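Local coordinates for protein tyrosinase (Burkholderia thailandensis, PDB 5ZRD) that probably hydroxylates monophenols and oxidises the resulting catechols to quinones at a two-copper centre, as tyrosinases do, and suits catechol production at acidic pH, at residues A383-S386 / E387-I390; D407-P410 / E411-S414; V14-L17 / Q18-D22. All coordinates share one frame; numbering follows the deposited sequence.

Overall arrangement
Three short local contacts lie at separate points of the tyrosinase chain, and none touches another. Contact 1 (383-390) turns from a short strand into a 3-10 segment against helix 90-108, which carries His94 of the first copper site; the Ser386 side chain is about 14 Å from a bound copper ion. Contact 2 (407-414) starts the surface helix 410-415, and contact 3 (14-22) is the first helix of the chain; both lie away from the copper sites. Nearest atoms are about 17 Å apart between contacts 1 and 2, about 21 Å between 1 and 3, and about 16 Å between 2 and 3.

Contact 1: A383-S386 / E387-I390; sequences AYTS and EDCI
Asp388 reaches back along the chain to Thr385, and its side chain can be followed atom by atom. Asp388 CB sits 3.4 Å from Thr385 O and 3.8 Å from CD1 of the Tyr384 ring, whose plane stands at 82° to the carboxylate. Placing CG beside the backbone N (chi1 -58°) turns the carboxylate back to the start of the turn. OD2 then takes two hydrogen bonds from a single residue. Thr385 N meets Asp388 OD2 at 3.0 Å on its anti side, tilted a little out of the carboxylate plane and fairly straight, with an N-H...O angle of 162°; Thr385 OG1 comes to Asp388 OD2 from above that plane at 3.1 Å. OD1, the other oxygen, forms a salt bridge with Lys378, so the carboxylate is held by both oxygens, which would probably keep it ionised. Besides donating to OD2, Thr385 OG1 accepts from Glu387 N at 3.0 Å, an ST turn that leads the strand 383-385 into the 3-10 segment 386-388. The bond from Thr385 N to Asp388 is the one a capping box makes from its first residue to its fourth, although here the hydroxyl takes Glu387 N and not Asp388 N. Two i to i+3 backbone bonds wind the segment: Asp388 N to Thr385 O, and Cys389 N to Ser386 O at 3.1 Å. Ser386 O also has Ile390 CG1 against it at 3.3 Å. Ser386 OG leaves the turn for the Thr92 hydroxyl, while Tyr384 packs on Met96, Tyr99 and Lys100. Cys389 also touches Met96, and its carbonyl accepts from Arg95 NH1, next in sequence to the copper ligand His94, whose side chain is about 9 Å from that of Cys389.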
loop_
_atom_site.group_PDB
_atom_site.type_symbol
_atom_site.label_atom_id
_atom_site.label_comp_id
_atom_site.label_asym_id
_atom_site.label_seq_id
_atom_site.Cartn_x
_atom_site.Cartn_y
_atom_site.Cartn_z
ATOM N N ALA A 383 -29.008 10.125 -10.096
ATOM C CA ALA A 383 -28.542 10.831 -8.920
ATOM C C ALA A 383 -29.104 12.261 -8.880
ATOM O O ALA A 383 -28.979 13.024 -9.836
ATOM C CB ALA A 383 -27.040 10.839 -8.924
ATOM N N TYR A 384 -29.735 12.621 -7.774
ATOM C CA TYR A 384 -30.002 14.040 -7.485
ATOM C C TYR A 384 -28.693 14.844 -7.505
ATOM O O TYR A 384 -27.634 14.337 -7.122
ATOM C CB TYR A 384 -30.663 14.211 -6.121
ATOM C CG TYR A 384 -32.156 14.061 -6.082
ATOM C CD1 TYR A 384 -32.995 15.141 -6.305
ATOM C CD2 TYR A 384 -32.731 12.854 -5.763
ATOM C CE1 TYR A 384 -34.374 15.018 -6.230
ATOM C CE2 TYR A 384 -34.102 12.709 -5.690
ATOM C CZ TYR A 384 -34.929 13.787 -5.930
ATOM O OH TYR A 384 -36.282 13.611 -5.847
ATOM N N THR A 385 -28.803 16.093 -7.979
ATOM C CA THR A 385 -27.793 17.132 -7.871
ATOM C C THR A 385 -28.410 18.360 -7.208
ATOM O O THR A 385 -29.611 18.439 -7.033
ATOM C CB THR A 385 -27.278 17.620 -9.239
ATOM O OG1 THR A 385 -28.358 18.335 -9.846
ATOM C CG2 THR A 385 -26.753 16.506 -10.123
ATOM N N SER A 386 -27.552 19.325 -6.903
ATOM C CA SER A 386 -27.973 20.582 -6.356
ATOM C C SER A 386 -28.941 21.280 -7.319
ATOM O O SER A 386 -29.804 22.027 -6.864
ATOM C CB SER A 386 -26.796 21.467 -6.056
ATOM O OG SER A 386 -26.018 20.961 -4.987
ATOM N N GLU A 387 -28.820 21.024 -8.626
ATOM C CA GLU A 387 -29.612 21.756 -9.652
ATOM C C GLU A 387 -31.080 21.334 -9.524
ATOM O O GLU A 387 -31.956 22.113 -9.795
ATOM C CB GLU A 387 -28.990 21.563 -11.044
ATOM C CG GLU A 387 -29.299 22.681 -12.035
ATOM C CD GLU A 387 -28.360 23.888 -12.110
ATOM O OE1 GLU A 387 -27.155 23.680 -12.377
ATOM O OE2 GLU A 387 -28.851 25.049 -11.959
ATOM N N ASP A 388 -31.313 20.129 -9.003
ATOM C CA ASP A 388 -32.637 19.585 -8.761
ATOM C C ASP A 388 -33.342 20.071 -7.484
ATOM O O ASP A 388 -34.506 19.716 -7.321
ATOM C CB ASP A 388 -32.545 18.056 -8.691
ATOM C CG ASP A 388 -31.976 17.445 -9.959
ATOM O OD1 ASP A 388 -32.479 17.805 -11.042
ATOM O OD2 ASP A 388 -31.009 16.641 -9.892
ATOM N N CYS A 389 -32.696 20.873 -6.603
ATOM C CA CYS A 389 -33.342 21.263 -5.288
ATOM C C CYS A 389 -33.037 22.712 -4.896
ATOM O O CYS A 389 -32.966 23.093 -3.685
ATOM C CB CYS A 389 -32.934 20.334 -4.153
ATOM S SG CYS A 389 -31.140 20.204 -3.934
ATOM N N ILE A 390 -32.962 23.565 -5.908
ATOM C CA ILE A 390 -32.815 24.997 -5.641
ATOM C C ILE A 390 -34.147 25.571 -5.129
ATOM O O ILE A 390 -34.217 26.267 -4.102
ATOM C CB ILE A 390 -32.262 25.715 -6.883
ATOM C CG1 ILE A 390 -30.933 25.073 -7.298
ATOM C CG2 ILE A 390 -32.130 27.214 -6.629
ATOM C CD1 ILE A 390 -30.293 25.658 -8.517
#

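Contact 2: D407-P410 / E411-S414; sequences DATP and ELKS
Thr409 meets Leu412 as the N-cap of helix 410-415, the residue just ahead of the first turn. In the capping bond, Leu412 N donates to Thr409 OG1; at 3.3 Å and 148° it is weak. The hydroxyl reaches that amide because chi1 of 82° sets OG1 between the backbone N and the carbonyl carbon, over the opening turn. Pro410 follows as the first helical residue, a place that suits proline because the amide there need not donate within the helix. Backbone bonds carry the turn onward. Lys413 N donates to Thr409 O almost straight, at 171°, so the cap residue serves the helix start with both its hydroxyl and its carbonyl. Ser414 N donates to Pro410 O at 3.2 Å in a more bent bond. Van der Waals contacts gather on Leu412, which sets carbons against oxygens of the preceding residues: Leu412 CG lies 3.7 Å from Thr409 OG1, and Leu412 CD1 reaches back to Asp407 O at 3.6 Å. The same side chain packs on Tyr238 and Val242 of helix 237-244, so the leucine joins this short surface helix to the rest of the protein. Lys413 belongs to the more exposed side: its chain, bent at CB-CG, runs back beside the loop, bringing Lys413 CD to 3.6 Å from Thr409 O and carrying NZ toward Ala408 CB in a loose contact of 4.4 Å. A side-chain bond marks the other end of the contact: Ser414 OG turns back on the helix and donates to Glu411 O at 3.2 Å, from above the plane of that carbonyl.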
loop_
_atom_site.group_PDB
_atom_site.type_symbol
_atom_site.label_atom_id
_atom_site.label_comp_id
_atom_site.label_asym_id
_atom_site.label_seq_id
_atom_site.Cartn_x
_atom_site.Cartn_y
_atom_site.Cartn_z
ATOM N N ASP A 407 -38.153 37.732 8.290
ATOM C CA ASP A 407 -38.117 39.095 7.790
ATOM C C ASP A 407 -36.892 39.841 8.342
ATOM O O ASP A 407 -36.628 39.791 9.536
ATOM C CB ASP A 407 -39.397 39.847 8.223
ATOM C CG ASP A 407 -40.686 39.146 7.799
ATOM O OD1 ASP A 407 -40.756 38.637 6.650
ATOM O OD2 ASP A 407 -41.621 39.098 8.652
ATOM N N ALA A 408 -36.168 40.509 7.443
ATOM C CA ALA A 408 -35.112 41.478 7.752
ATOM C C ALA A 408 -35.777 42.709 8.354
ATOM O O ALA A 408 -36.530 43.353 7.650
ATOM C CB ALA A 408 -34.360 41.851 6.486
ATOM N N THR A 409 -35.541 42.987 9.629
ATOM C CA THR A 409 -36.142 44.141 10.307
ATOM C C THR A 409 -35.041 45.080 10.834
ATOM O O THR A 409 -33.848 44.765 10.744
ATOM C CB THR A 409 -37.039 43.722 11.483
ATOM O OG1 THR A 409 -36.190 43.490 12.612
ATOM C CG2 THR A 409 -37.903 42.519 11.179
ATOM N N PRO A 410 -35.444 46.235 11.408
ATOM C CA PRO A 410 -34.488 47.171 11.999
ATOM C C PRO A 410 -33.930 46.656 13.335
ATOM O O PRO A 410 -32.764 46.874 13.632
ATOM C CB PRO A 410 -35.255 48.486 12.222
ATOM C CG PRO A 410 -36.501 48.342 11.391
ATOM C CD PRO A 410 -36.782 46.856 11.438
ATOM N N GLU A 411 -34.768 45.977 14.101
ATOM C CA GLU A 411 -34.389 45.423 15.389
ATOM C C GLU A 411 -33.218 44.445 15.204
ATOM O O GLU A 411 -32.352 44.344 16.063
ATOM C CB GLU A 411 -35.627 44.765 16.012
ATOM C CG GLU A 411 -35.343 43.864 17.210
ATOM C CD GLU A 411 -35.522 44.503 18.581
ATOM O OE1 GLU A 411 -34.544 44.516 19.365
ATOM O OE2 GLU A 411 -36.640 44.973 18.870
ATOM N N LEU A 412 -33.203 43.726 14.079
ATOM C CA LEU A 412 -32.198 42.700 13.824
ATOM C C LEU A 412 -30.913 43.339 13.280
ATOM O O LEU A 412 -29.842 42.874 13.660
ATOM C CB LEU A 412 -32.739 41.654 12.838
ATOM C CG LEU A 412 -33.812 40.701 13.366
ATOM C CD1 LEU A 412 -34.229 39.729 12.270
ATOM C CD2 LEU A 412 -33.355 39.947 14.607
ATOM N N LYS A 413 -31.023 44.315 12.354
ATOM C CA LYS A 413 -29.892 45.177 11.874
ATOM C C LYS A 413 -29.002 45.657 13.031
ATOM O O LYS A 413 -27.766 45.625 12.964
ATOM C CB LYS A 413 -30.389 46.469 11.212
ATOM C CG LYS A 413 -30.036 46.656 9.741
ATOM C CD LYS A 413 -31.165 46.239 8.810
ATOM C CE LYS A 413 -30.759 46.168 7.352
ATOM N NZ LYS A 413 -31.670 45.273 6.601
ATOM N N SER A 414 -29.652 46.151 14.069
ATOM C CA SER A 414 -28.969 46.828 15.103
ATOM C C SER A 414 -28.359 45.810 16.060
ATOM O O SER A 414 -27.289 46.063 16.610
ATOM C CB SER A 414 -29.884 47.759 15.828
ATOM O OG SER A 414 -30.689 47.010 16.701
#

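Contact 3: V14-L17 / Q18-D22; sequences VRDL and QKRYD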
loop_
_atom_site.group_PDB
_atom_site.type_symbol
_atom_site.label_atom_id
_atom_site.label_comp_id
_atom_site.label_asym_id
_atom_site.label_seq_id
_atom_site.Cartn_x
_atom_site.Cartn_y
_atom_site.Cartn_z
ATOM N N VAL A 14 -42.491 22.627 14.776
ATOM C CA VAL A 14 -42.825 21.533 15.678
ATOM C C VAL A 14 -43.518 22.098 16.921
ATOM O O VAL A 14 -44.432 21.485 17.469
ATOM C CB VAL A 14 -41.594 20.674 16.041
ATOM C CG1 VAL A 14 -40.983 21.052 17.376
ATOM C CG2 VAL A 14 -41.955 19.198 16.064
ATOM N N ARG A 15 -43.089 23.261 17.353
ATOM C CA ARG A 15 -43.672 23.860 18.509
ATOM C C ARG A 15 -45.147 24.166 18.227
ATOM O O ARG A 15 -45.999 24.001 19.122
ATOM C CB ARG A 15 -42.928 25.134 18.891
ATOM C CG ARG A 15 -43.677 26.019 19.872
ATOM C CD ARG A 15 -43.822 25.360 21.219
ATOM N NE ARG A 15 -44.325 26.313 22.191
ATOM C CZ ARG A 15 -45.031 25.982 23.264
ATOM N NH1 ARG A 15 -45.712 26.916 23.904
ATOM N NH2 ARG A 15 -45.076 24.729 23.675
ATOM N N ASP A 16 -45.435 24.622 17.006
ATOM C CA ASP A 16 -46.804 24.922 16.614
ATOM C C ASP A 16 -47.658 23.634 16.596
ATOM O O ASP A 16 -48.837 23.701 16.956
ATOM C CB ASP A 16 -46.820 25.650 15.243
ATOM C CG ASP A 16 -48.222 25.975 14.739
ATOM O OD1 ASP A 16 -48.925 26.702 15.462
ATOM O OD2 ASP A 16 -48.594 25.518 13.624
ATOM N N LEU A 17 -47.085 22.493 16.170
ATOM C CA LEU A 17 -47.831 21.229 16.124
ATOM C C LEU A 17 -48.169 20.762 17.550
ATOM O O LEU A 17 -49.191 20.111 17.764
ATOM C CB LEU A 17 -47.018 20.174 15.371
ATOM C CG LEU A 17 -46.735 20.457 13.889
ATOM C CD1 LEU A 17 -46.279 19.206 13.158
ATOM C CD2 LEU A 17 -47.946 21.035 13.170
ATOM N N GLN A 18 -47.328 21.106 18.524
ATOM C CA GLN A 18 -47.494 20.626 19.876
ATOM C C GLN A 18 -48.556 21.470 20.579
ATOM O O GLN A 18 -49.194 21.005 21.503
ATOM C CB GLN A 18 -46.180 20.689 20.653
ATOM C CG GLN A 18 -46.182 19.844 21.926
ATOM C CD GLN A 18 -44.864 19.847 22.673
ATOM O OE1 GLN A 18 -44.791 19.413 23.816
ATOM N NE2 GLN A 18 -43.804 20.333 22.048
ATOM N N LYS A 19 -48.692 22.715 20.160
ATOM C CA LYS A 19 -49.668 23.622 20.731
ATOM C C LYS A 19 -51.059 23.243 20.208
ATOM O O LYS A 19 -52.021 23.193 20.939
ATOM C CB LYS A 19 -49.314 25.066 20.356
ATOM C CG LYS A 19 -48.742 25.915 21.488
ATOM C CD LYS A 19 -47.902 27.096 21.023
ATOM C CE LYS A 19 -48.486 27.850 19.844
ATOM N NZ LYS A 19 -47.431 28.566 19.090
ATOM N N ARG A 20 -51.152 22.998 18.913
ATOM C CA ARG A 20 -52.378 22.472 18.328
ATOM C C ARG A 20 -52.798 21.201 19.092
ATOM O O ARG A 20 -53.934 21.131 19.561
ATOM C CB ARG A 20 -52.199 22.320 16.811
ATOM C CG ARG A 20 -52.180 23.664 16.091
ATOM C CD ARG A 20 -51.559 23.657 14.711
ATOM N NE ARG A 20 -52.532 23.590 13.631
ATOM C CZ ARG A 20 -52.688 24.512 12.676
ATOM N NH1 ARG A 20 -51.981 25.632 12.694
ATOM N NH2 ARG A 20 -53.542 24.293 11.688
ATOM N N TYR A 21 -51.892 20.235 19.294
ATOM C CA TYR A 21 -52.195 19.034 20.116
ATOM C C TYR A 21 -52.671 19.424 21.529
ATOM O O TYR A 21 -53.650 18.873 21.998
ATOM C CB TYR A 21 -50.982 18.102 20.221
ATOM C CG TYR A 21 -51.208 16.830 21.010
ATOM C CD1 TYR A 21 -51.185 16.811 22.402
ATOM C CD2 TYR A 21 -51.443 15.634 20.359
ATOM C CE1 TYR A 21 -51.383 15.637 23.117
ATOM C CE2 TYR A 21 -51.635 14.451 21.056
ATOM C CZ TYR A 21 -51.620 14.452 22.436
ATOM O OH TYR A 21 -51.812 13.270 23.081
ATOM N N ASP A 22 -51.950 20.323 22.215
ATOM C CA ASP A 22 -52.257 20.740 23.577
ATOM C C ASP A 22 -53.736 21.239 23.621
ATOM O O ASP A 22 -54.385 21.158 24.668
ATOM C CB ASP A 22 -51.311 21.885 24.051
ATOM C CG ASP A 22 -49.911 21.408 24.621
ATOM O OD1 ASP A 22 -49.605 20.198 24.758
ATOM O OD2 ASP A 22 -49.096 22.318 24.952
#
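The guanidinium of Arg15 has the methylene CD of Lys19 over one face, 3.4 Å above the plane and displaced toward the rim. Arg15 NH1 is the nearest atom of the group, 3.6 Å from Lys19 CD, and the two side chains cross at about a right angle. Arg15 also makes a cation-pi contact with Tyr123. The next pair, one residue on, sets two flat groups together: the Asp16 carboxylate and the Arg20 guanidinium are turned 82° against each other, and Asp16 OD2 reaches Arg20 NH1 in a salt bridge that is long at 3.5 Å. With CG trans to the backbone N (chi1 179°), Asp16 leans along the helix to this arginine, and Arg20 CD lies 3.7 Å from Asp16 OD2. Arg20 NE has its own partner in Glu25, so the arginine holds two acids. Both pairs are the i to i+4 neighbours of an alpha-helix, here helix 14-22. Arg20 N to Asp16 O runs nearly straight at 174°, as does Tyr21 N to Leu17 O, while Gln18 N and Lys19 N bend to Val14 O and Arg15 O and share in weak i to i+3 bonds. Lys19 NZ stays 4.3 Å from Asp16 OD1, near but beyond a salt bridge. On the side facing helix 27-41, Leu17 packs on Pro28 and Tyr21 on Leu29; Gln18 lies against Pro130 and Ile132.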